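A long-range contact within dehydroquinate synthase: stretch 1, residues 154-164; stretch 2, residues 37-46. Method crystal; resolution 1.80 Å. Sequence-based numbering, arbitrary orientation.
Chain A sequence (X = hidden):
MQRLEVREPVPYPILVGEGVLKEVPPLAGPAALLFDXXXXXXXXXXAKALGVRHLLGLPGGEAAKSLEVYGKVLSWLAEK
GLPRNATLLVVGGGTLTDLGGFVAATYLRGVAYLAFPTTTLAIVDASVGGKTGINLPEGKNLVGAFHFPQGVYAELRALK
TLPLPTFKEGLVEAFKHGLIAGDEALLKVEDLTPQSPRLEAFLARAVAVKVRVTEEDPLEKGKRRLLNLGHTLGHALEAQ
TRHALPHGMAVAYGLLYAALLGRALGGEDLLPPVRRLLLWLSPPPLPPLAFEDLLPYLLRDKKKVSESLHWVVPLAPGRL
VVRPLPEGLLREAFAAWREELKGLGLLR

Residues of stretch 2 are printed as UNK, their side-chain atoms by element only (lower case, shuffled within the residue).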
ATOM      1  N   ALA A 154      -5.714 -17.868  16.215  1.00 20.07           N
ATOM      2  CA  ALA A 154      -5.537 -19.222  15.692  1.00 20.75           C
ATOM      3  C   ALA A 154      -6.327 -20.249  16.484  1.00 21.97           C
ATOM      4  O   ALA A 154      -5.910 -20.674  17.565  1.00 21.45           O
ATOM      5  CB  ALA A 154      -4.052 -19.593  15.700  1.00 19.23           C
ATOM      6  N   GLU A 155      -7.469 -20.634  15.930  1.00 22.17           N
ATOM      7  CA  GLU A 155      -8.356 -21.612  16.544  1.00 23.45           C
ATOM      8  C   GLU A 155      -7.855 -22.991  16.153  1.00 23.59           C
ATOM      9  O   GLU A 155      -8.014 -23.410  15.012  1.00 24.71           O
ATOM     10  CB  GLU A 155      -9.779 -21.410  16.026  1.00 25.32           C
ATOM     11  CG  GLU A 155     -10.772 -22.448  16.514  1.00 28.69           C
ATOM     12  CD  GLU A 155     -10.745 -22.602  18.014  1.00 29.88           C
ATOM     13  OE1 GLU A 155     -10.996 -21.601  18.725  1.00 29.42           O
ATOM     14  OE2 GLU A 155     -10.468 -23.725  18.485  1.00 31.94           O
ATOM     15  N   LEU A 156      -7.253 -23.695  17.104  1.00 27.13           N
ATOM     16  CA  LEU A 156      -6.710 -25.018  16.827  1.00 29.09           C
ATOM     17  C   LEU A 156      -7.767 -26.026  16.367  1.00 28.97           C
ATOM     18  O   LEU A 156      -7.457 -26.954  15.628  1.00 29.30           O
ATOM     19  CB  LEU A 156      -5.958 -25.533  18.061  1.00 31.02           C
ATOM     20  CG  LEU A 156      -4.811 -24.605  18.488  1.00 32.02           C
ATOM     21  CD1 LEU A 156      -4.108 -25.163  19.717  1.00 34.44           C
ATOM     22  CD2 LEU A 156      -3.823 -24.447  17.337  1.00 31.91           C
ATOM     23  N   ARG A 157      -9.015 -25.843  16.783  1.00 30.04           N
ATOM     24  CA  ARG A 157     -10.043 -26.773  16.357  1.00 33.39           C
ATOM     25  C   ARG A 157     -10.192 -26.745  14.842  1.00 34.80           C
ATOM     26  O   ARG A 157     -10.699 -27.671  14.224  1.00 35.55           O
ATOM     27  CB  ARG A 157     -11.360 -26.366  17.018  1.00 35.89           C
ATOM     28  CG  ARG A 157     -12.504 -27.318  16.669  1.00 42.35           C
ATOM     29  CD  ARG A 157     -13.735 -27.085  17.552  1.00 45.27           C
ATOM     30  NE  ARG A 157     -14.000 -25.651  17.699  1.00 50.63           N
ATOM     31  CZ  ARG A 157     -14.769 -25.066  16.761  1.00 51.25           C
ATOM     32  NH1 ARG A 157     -15.257 -25.780  15.761  1.00 52.78           N
ATOM     33  NH2 ARG A 157     -15.040 -23.760  16.848  1.00 52.37           N
ATOM     34  N   ALA A 158      -9.697 -25.680  14.216  1.00 33.89           N
ATOM     35  CA  ALA A 158      -9.757 -25.559  12.765  1.00 34.43           C
ATOM     36  C   ALA A 158      -8.693 -26.383  12.034  1.00 33.88           C
ATOM     37  O   ALA A 158      -8.853 -26.698  10.859  1.00 34.49           O
ATOM     38  CB  ALA A 158      -9.644 -24.088  12.363  1.00 36.74           C
ATOM     39  N   LEU A 159      -7.612 -26.733  12.727  1.00 34.14           N
ATOM     40  CA  LEU A 159      -6.528 -27.509  12.119  1.00 35.11           C
ATOM     41  C   LEU A 159      -6.837 -28.993  11.940  1.00 37.71           C
ATOM     42  O   LEU A 159      -6.117 -29.702  11.237  1.00 37.92           O
ATOM     43  CB  LEU A 159      -5.257 -27.390  12.960  1.00 33.67           C
ATOM     44  CG  LEU A 159      -4.616 -26.017  13.135  1.00 31.70           C
ATOM     45  CD1 LEU A 159      -3.444 -26.128  14.100  1.00 29.40           C
ATOM     46  CD2 LEU A 159      -4.164 -25.492  11.787  1.00 29.71           C
ATOM     47  N   LYS A 160      -7.900 -29.463  12.578  1.00 40.42           N
ATOM     48  CA  LYS A 160      -8.259 -30.872  12.503  1.00 42.34           C
ATOM     49  C   LYS A 160      -8.712 -31.357  11.127  1.00 42.55           C
ATOM     50  O   LYS A 160      -8.556 -32.531  10.799  1.00 43.73           O
ATOM     51  CB  LYS A 160      -9.316 -31.170  13.568  1.00 45.07           C
ATOM     52  CG  LYS A 160      -8.790 -30.909  14.980  1.00 47.74           C
ATOM     53  CD  LYS A 160      -9.822 -31.168  16.061  1.00 50.08           C
ATOM     54  CE  LYS A 160      -9.399 -30.506  17.367  1.00 51.79           C
ATOM     55  NZ  LYS A 160     -10.538 -30.314  18.311  1.00 54.18           N
ATOM     56  N   THR A 161      -9.255 -30.459  10.312  1.00 42.60           N
ATOM     57  CA  THR A 161      -9.705 -30.838   8.976  1.00 42.09           C
ATOM     58  C   THR A 161      -8.604 -30.630   7.941  1.00 40.38           C
ATOM     59  O   THR A 161      -8.789 -30.888   6.753  1.00 39.44           O
ATOM     60  CB  THR A 161     -10.926 -30.013   8.547  1.00 44.76           C
ATOM     61  OG1 THR A 161     -11.258 -30.332   7.189  1.00 47.01           O
ATOM     62  CG2 THR A 161     -10.628 -28.520   8.661  1.00 45.38           C
ATOM     63  N   LEU A 162      -7.452 -30.170   8.410  1.00 38.38           N
ATOM     64  CA  LEU A 162      -6.318 -29.895   7.540  1.00 35.82           C
ATOM     65  C   LEU A 162      -5.626 -31.167   7.052  1.00 36.00           C
ATOM     66  O   LEU A 162      -5.335 -32.062   7.843  1.00 36.24           O
ATOM     67  CB  LEU A 162      -5.316 -29.016   8.300  1.00 34.06           C
ATOM     68  CG  LEU A 162      -4.167 -28.364   7.532  1.00 33.14           C
ATOM     69  CD1 LEU A 162      -4.724 -27.410   6.477  1.00 33.08           C
ATOM     70  CD2 LEU A 162      -3.272 -27.616   8.509  1.00 30.08           C
ATOM     71  N   PRO A 163      -5.367 -31.270   5.735  1.00 35.23           N
ATOM     72  CA  PRO A 163      -4.695 -32.457   5.196  1.00 34.33           C
ATOM     73  C   PRO A 163      -3.374 -32.631   5.944  1.00 34.44           C
ATOM     74  O   PRO A 163      -2.684 -31.652   6.213  1.00 32.85           O
ATOM     75  CB  PRO A 163      -4.490 -32.095   3.732  1.00 34.93           C
ATOM     76  CG  PRO A 163      -5.711 -31.271   3.435  1.00 34.64           C
ATOM     77  CD  PRO A 163      -5.792 -30.371   4.647  1.00 34.92           C
ATOM     78  N   LEU A 164      -3.023 -33.867   6.285  1.00 33.68           N
ATOM     79  CA  LEU A 164      -1.791 -34.110   7.025  1.00 32.22           C
ATOM     80  C   LEU A 164      -0.531 -33.513   6.385  1.00 30.60           C
ATOM     81  O   LEU A 164       0.297 -32.921   7.081  1.00 28.34           O
ATOM     82  CB  LEU A 164      -1.598 -35.613   7.250  1.00 34.98           C
ATOM     83  CG  LEU A 164      -0.396 -36.032   8.099  1.00 35.78           C
ATOM     84  CD1 LEU A 164      -0.512 -35.455   9.504  1.00 37.30           C
ATOM     85  CD2 LEU A 164      -0.330 -37.554   8.152  1.00 37.57           C
ATOM     86  N   UNK A  37     -13.134 -21.137   1.084  1.00 27.52           N
ATOM     87  CA  UNK A  37     -14.303 -22.024   1.060  1.00 30.64           C
ATOM     88  C   UNK A  37     -14.088 -23.289   1.883  1.00 29.95           C
ATOM     89  O   UNK A  37     -15.037 -23.847   2.432  1.00 29.89           O
ATOM     90  n   UNK A  37     -15.324 -20.691  -3.707  1.00 48.68           N
ATOM     91  n   UNK A  37     -16.383 -18.883  -4.653  1.00 52.71           N
ATOM     92  c   UNK A  37     -16.336 -19.830  -3.725  1.00 49.76           C
ATOM     93  c   UNK A  37     -15.170 -21.772  -2.735  1.00 44.89           C
ATOM     94  c   UNK A  37     -14.649 -22.425  -0.379  1.00 33.37           C
ATOM     95  c   UNK A  37     -14.956 -21.267  -1.312  1.00 39.87           C
ATOM     96  n   UNK A  37     -17.302 -19.914  -2.819  1.00 52.38           N
ATOM     97  N   UNK A  38     -12.839 -23.742   1.960  1.00 30.75           N
ATOM     98  CA  UNK A  38     -12.494 -24.945   2.714  1.00 31.54           C
ATOM     99  C   UNK A  38     -12.880 -24.896   4.185  1.00 29.81           C
ATOM    100  O   UNK A  38     -13.112 -25.936   4.800  1.00 29.36           O
ATOM    101  n   UNK A  38      -9.081 -27.439   2.921  1.00 45.67           N
ATOM    102  c   UNK A  38     -10.550 -26.058   1.466  1.00 39.78           C
ATOM    103  c   UNK A  38     -10.992 -25.223   2.638  1.00 35.74           C
ATOM    104  n   UNK A  38      -8.796 -27.818   5.176  1.00 44.98           N
ATOM    105  c   UNK A  38      -8.833 -26.979   4.148  1.00 45.65           C
ATOM    106  c   UNK A  38      -9.150 -26.617   1.710  1.00 42.24           C
ATOM    107  n   UNK A  38      -8.624 -25.686   4.354  1.00 47.58           N
ATOM    108  N   UNK A  39     -12.918 -23.700   4.761  1.00 27.04           N
ATOM    109  CA  UNK A  39     -13.269 -23.569   6.168  1.00 25.56           C
ATOM    110  C   UNK A  39     -14.490 -22.688   6.394  1.00 24.61           C
ATOM    111  O   UNK A  39     -14.548 -21.939   7.364  1.00 22.38           O
ATOM    112  c   UNK A  39     -10.967 -24.057   7.068  1.00 29.34           C
ATOM    113  c   UNK A  39     -12.080 -23.015   6.998  1.00 26.81           C
ATOM    114  c   UNK A  39     -11.559 -21.721   6.376  1.00 25.52           C
ATOM    115  N   UNK A  40     -15.476 -22.799   5.509  1.00 26.01           N
ATOM    116  CA  UNK A  40     -16.683 -21.998   5.639  1.00 27.35           C
ATOM    117  C   UNK A  40     -17.369 -22.215   6.984  1.00 27.09           C
ATOM    118  O   UNK A  40     -17.893 -21.269   7.574  1.00 25.45           O
ATOM    119  o   UNK A  40     -20.826 -20.782   3.348  1.00 39.15           O
ATOM    120  o   UNK A  40     -19.529 -22.338   2.484  1.00 39.61           O
ATOM    121  c   UNK A  40     -18.941 -21.455   4.619  1.00 34.62           C
ATOM    122  c   UNK A  40     -19.828 -21.534   3.395  1.00 37.80           C
ATOM    123  c   UNK A  40     -17.673 -22.303   4.513  1.00 30.65           C
ATOM    124  N   UNK A  41     -17.372 -23.459   7.461  1.00 26.33           N
ATOM    125  CA  UNK A  41     -18.001 -23.756   8.738  1.00 25.40           C
ATOM    126  C   UNK A  41     -17.485 -22.852   9.842  1.00 24.99           C
ATOM    127  O   UNK A  41     -18.257 -22.210  10.559  1.00 24.48           O
ATOM    128  N   UNK A  42     -16.164 -22.790   9.974  1.00 23.84           N
ATOM    129  CA  UNK A  42     -15.543 -21.960  10.991  1.00 22.96           C
ATOM    130  C   UNK A  42     -15.762 -20.486  10.662  1.00 20.54           C
ATOM    131  O   UNK A  42     -15.970 -19.665  11.555  1.00 20.39           O
ATOM    132  c   UNK A  42     -13.738 -21.344  13.395  1.00 23.86           C
ATOM    133  c   UNK A  42     -11.478 -19.927  12.626  1.00 24.49           C
ATOM    134  c   UNK A  42     -12.168 -20.711  11.701  1.00 25.62           C
ATOM    135  c   UNK A  42     -11.924 -19.850  13.942  1.00 24.16           C
ATOM    136  c   UNK A  42     -14.040 -22.270  11.078  1.00 24.87           C
ATOM    137  c   UNK A  42     -13.057 -20.561  14.329  1.00 26.51           C
ATOM    138  c   UNK A  42     -13.303 -21.425  12.077  1.00 25.67           C
ATOM    139  N   UNK A  43     -15.715 -20.159   9.375  1.00 22.65           N
ATOM    140  CA  UNK A  43     -15.912 -18.780   8.932  1.00 22.46           C
ATOM    141  C   UNK A  43     -17.281 -18.279   9.386  1.00 25.33           C
ATOM    142  O   UNK A  43     -17.413 -17.155   9.873  1.00 25.83           O
ATOM    143  c   UNK A  43     -15.799 -18.694   7.418  1.00 23.62           C
ATOM    144  N   UNK A  44     -18.299 -19.120   9.236  1.00 23.64           N
ATOM    145  CA  UNK A  44     -19.644 -18.742   9.650  1.00 24.53           C
ATOM    146  C   UNK A  44     -19.714 -18.608  11.167  1.00 24.60           C
ATOM    147  O   UNK A  44     -20.477 -17.803  11.687  1.00 26.91           O
ATOM    148  c   UNK A  44     -21.375 -18.746   6.953  1.00 28.47           C
ATOM    149  c   UNK A  44     -20.732 -19.931   7.660  1.00 28.14           C
ATOM    150  o   UNK A  44     -21.913 -17.848   7.603  1.00 29.37           O
ATOM    151  n   UNK A  44     -21.310 -18.729   5.623  1.00 29.67           N
ATOM    152  c   UNK A  44     -20.664 -19.778   9.168  1.00 24.45           C
ATOM    153  N   UNK A  45     -18.920 -19.400  11.882  1.00 24.84           N
ATOM    154  CA  UNK A  45     -18.910 -19.326  13.337  1.00 24.38           C
ATOM    155  C   UNK A  45     -18.276 -18.003  13.775  1.00 22.95           C
ATOM    156  O   UNK A  45     -18.756 -17.343  14.706  1.00 22.58           O
ATOM    157  c   UNK A  45     -18.057 -20.463  15.441  1.00 31.96           C
ATOM    158  c   UNK A  45     -17.304 -21.635  16.030  1.00 35.16           C
ATOM    159  o   UNK A  45     -16.890 -22.528  15.265  1.00 38.71           O
ATOM    160  o   UNK A  45     -17.125 -21.657  17.266  1.00 38.56           O
ATOM    161  c   UNK A  45     -18.126 -20.500  13.931  1.00 28.62           C
ATOM    162  N   UNK A  46     -17.196 -17.622  13.098  1.00 20.40           N
ATOM    163  CA  UNK A  46     -16.515 -16.368  13.398  1.00 20.06           C
ATOM    164  C   UNK A  46     -17.489 -15.215  13.146  1.00 20.64           C
ATOM    165  O   UNK A  46     -17.622 -14.309  13.971  1.00 20.82           O
ATOM    166  c   UNK A  46     -15.258 -16.187  12.497  1.00 19.49           C
ATOM    167  c   UNK A  46     -14.201 -17.216  12.876  1.00 20.81           C
ATOM    168  c   UNK A  46     -14.693 -14.778  12.652  1.00 20.21           C
TER
HETATM  169  O   HOH W   1     -16.848 -24.121  13.399  1.00 46.51           O

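Position 37 carries three carbons, a nitrogen, and a carbon bearing two further nitrogens, a guanidinium. Its side chain is out of reach of stretch 1. It is Arg37.

Position 38 has the same atom count and branching, but its CA-to-CB bond points toward stretch 1. One terminal nitrogen lies 3.5 Å from Thr161 O, near the guanidinium plane and at its edge, and 4.0 Å from both Leu162 CA and Pro163 CD, which approach obliquely. This is Arg38, and the nitrogen is NH2.

Position 39 shows one carbon carrying two carbons, with CA-to-CB sideways and no atom within 4.5 Å of stretch 1. The beta-branched, all-carbon pattern gives Val39, at the N-cap of the helix that follows.

Position 40 has three carbons, the third carrying two oxygens, and is out of reach of stretch 1: Glu40. Its backbone N bonds to Arg37 O at 3.3 Å.

Position 41 has no side-chain atoms, so it is Gly41. An ideal CB would find nothing of stretch 1 within 5.5 Å, so this contact does not demand the absence of a side chain.

Position 42 has one carbon followed by a ring of six carbons, with no oxygen attached, and points toward stretch 1. The ring identifies Phe42. Its CZ is 3.4 Å from Glu155 CB and its CD2 is 4.3 Å from Ala158 CB; both approaches are oblique to the ring.

Position 43 has a single carbon, out of reach of stretch 1: Ala43.

Position 44 has three carbons, the third carrying one oxygen and one nitrogen, an amide: Gln44. It turns to its own helix, NE2 donating to Glu40 OE1 at 3.1 Å.

Position 45 has three carbons, the third carrying two oxygens. One oxygen lies 2.7 Å from Arg157 NH2, at the edge of that guanidinium. The carboxylate gives Glu45, with all three chi angles near 180° extending OE2 to the arginine.

Position 46 has one carbon carrying two carbons and is out of reach of stretch 1: Val46.

The contact buries 350 Å² in total. Phe42, which has the largest covered area of the helix residues 40-46 (62 Å²), packs against Glu155 and Ala158, and the closest CA pair, Ala158 CA and Phe42 CA at 7.0 Å, marks the register. Arg157 NH2 donates to Glu45 OE2 at 2.7 Å with an N-H...O angle of 166°, a nearly linear hydrogen bond within a salt bridge; a water also bridges the pair, donating to Glu45 OE2 at 2.5 Å and accepting from Arg157 NH1 at 3.3 Å. Arg38 covers Thr161 through Pro163, extending the contact along the chain.

Stretch 2, residues 37-46: RRVEGFAQEV
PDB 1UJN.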